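Local coordinates for restriction endonuclease (Mycobacterium sp., PDB 4F0P), which cleaves DNA as a modification-dependent restriction endonuclease, recognising modified cytosine and cutting at a distance from it, at the interface of chains A and B. Residues are numbered along the deposited sequence; one frame, centred on the assembly and turned at random. Chains: chain A/B, Restriction endonuclease.

The interface of chains A and B. Residues chain A 318, 344; chain B 109-111, 185, 260.
A:Arg318 pushes its guanidinium into chain B against the imidazole of B:His111 and the guanidinium of B:Arg260, and this arginine tip is the tightly packed part of the contact. Its chain leaves the strand with CG anti to the backbone N (chi1 -176°) and bends at chi2, which carries the tip across to the partner. One terminal nitrogen, NH2, meets the backbone carbonyl O of B:His109 end-on at 2.7 Å, a close but imperfectly directed hydrogen bond. The other, NH1, lies 3.0 Å from ring nitrogen ND1 of B:His111 but well out of the imidazole plane, off the ND1-CG bond, a polar contact rather than a well-aimed hydrogen bond. Guanidinium and imidazole stand nearly upright to each other, their planes 82° apart, and CZ of A:Arg318 also rests 3.6 Å from CB of B:His111.

From a second side, roughly at right angles to the imidazole, B:Arg260 comes tip to tip, its plane turned 49° from that of A:Arg318. NH1 of A:Arg318 sits over the centre of the B:Arg260 guanidinium; both groups are likely to be positive, and the closeness should not be pressed at this resolution. Compensation may come from B:Glu185: within chain B it forms a salt bridge with B:Arg260, whose modelled length is too short to trust, and its carboxylate OE1 lies 4.3 Å from NH1 of A:Arg318.

The looser part lies on the same side of the imidazole, off its CD2 corner, where A:Leu344 crosses B:His111 and sets methyl CD1 3.5 Å from ring carbon CD2. This is a sparse apolar touch, and A:Leu344 buries far less surface here than A:Arg318.

In the fold, A:Arg318 begins strand 318-323 and A:Leu344 lies in the loop between strands 335-342 and 347-357, both in the endonuclease family region. Chain B answers with 3-10 helix 107-109, strand 111-115, long strand 175-193 and the loop after helix 256-259, in a patch repeated by the two-fold symmetry of the pair.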
loop_
_atom_site.group_PDB
_atom_site.type_symbol
_atom_site.label_atom_id
_atom_site.label_comp_id
_atom_site.label_asym_id
_atom_site.label_seq_id
_atom_site.Cartn_x
_atom_site.Cartn_y
_atom_site.Cartn_z
ATOM N N ARG A 318 9.635 -7.284 -3.049
ATOM C CA ARG A 318 10.276 -7.806 -1.852
ATOM C C ARG A 318 9.224 -8.329 -0.880
ATOM O O ARG A 318 8.769 -7.606 0.006
ATOM C CB ARG A 318 11.106 -6.708 -1.188
ATOM C CG ARG A 318 11.905 -7.170 0.013
ATOM C CD ARG A 318 13.040 -8.079 -0.399
ATOM N NE ARG A 318 13.853 -8.468 0.747
ATOM C CZ ARG A 318 15.042 -9.050 0.650
ATOM N NH1 ARG A 318 15.557 -9.304 -0.544
ATOM N NH2 ARG A 318 15.716 -9.372 1.747
ATOM N N LEU A 344 16.970 -0.518 -0.193
ATOM C CA LEU A 344 17.420 -1.620 0.646
ATOM C C LEU A 344 17.886 -1.097 2.003
ATOM O O LEU A 344 17.814 -1.803 3.009
ATOM C CB LEU A 344 18.536 -2.409 -0.043
ATOM C CG LEU A 344 18.111 -3.516 -1.015
ATOM C CD1 LEU A 344 17.226 -4.534 -0.309
ATOM C CD2 LEU A 344 17.414 -2.954 -2.250
ATOM N N HIS B 109 18.695 -7.967 6.357
ATOM C CA HIS B 109 17.471 -8.452 5.735
ATOM C C HIS B 109 17.768 -9.632 4.821
ATOM O O HIS B 109 16.931 -10.029 4.011
ATOM C CB HIS B 109 16.782 -7.331 4.961
ATOM C CG HIS B 109 16.396 -6.163 5.814
ATOM N ND1 HIS B 109 17.261 -5.129 6.096
ATOM C CD2 HIS B 109 15.241 -5.876 6.459
ATOM C CE1 HIS B 109 16.653 -4.250 6.872
ATOM N NE2 HIS B 109 15.427 -4.679 7.108
ATOM N N GLY B 110 18.969 -10.183 4.962
ATOM C CA GLY B 110 19.369 -11.370 4.227
ATOM C C GLY B 110 19.349 -11.203 2.723
ATOM O O GLY B 110 19.044 -12.148 1.993
ATOM N N HIS B 111 19.672 -10.002 2.254
ATOM C CA HIS B 111 19.694 -9.727 0.821
ATOM C C HIS B 111 21.040 -9.196 0.353
ATOM O O HIS B 111 21.634 -8.331 0.998
ATOM C CB HIS B 111 18.602 -8.729 0.441
ATOM C CG HIS B 111 18.571 -8.399 -1.019
ATOM N ND1 HIS B 111 18.192 -9.313 -1.981
ATOM C CD2 HIS B 111 18.881 -7.262 -1.685
ATOM C CE1 HIS B 111 18.265 -8.750 -3.174
ATOM N NE2 HIS B 111 18.680 -7.506 -3.022
ATOM N N GLU B 185 18.083 -15.854 -5.585
ATOM C CA GLU B 185 16.649 -15.633 -5.698
ATOM C C GLU B 185 16.303 -15.125 -7.089
ATOM O O GLU B 185 15.269 -15.486 -7.653
ATOM C CB GLU B 185 16.156 -14.641 -4.643
ATOM C CG GLU B 185 14.648 -14.439 -4.658
ATOM C CD GLU B 185 14.174 -13.443 -3.619
ATOM O OE1 GLU B 185 14.923 -12.489 -3.323
ATOM O OE2 GLU B 185 13.052 -13.617 -3.095
ATOM N N ARG B 260 15.071 -16.055 4.851
ATOM C CA ARG B 260 16.057 -14.983 4.769
ATOM C C ARG B 260 16.577 -14.593 6.147
ATOM O O ARG B 260 15.820 -14.542 7.118
ATOM C CB ARG B 260 15.477 -13.759 4.059
ATOM C CG ARG B 260 15.365 -13.922 2.557
ATOM C CD ARG B 260 14.823 -12.667 1.901
ATOM N NE ARG B 260 14.991 -12.707 0.452
ATOM C CZ ARG B 260 16.086 -12.292 -0.176
ATOM N NH1 ARG B 260 17.103 -11.803 0.519
ATOM N NH2 ARG B 260 16.168 -12.363 -1.497
#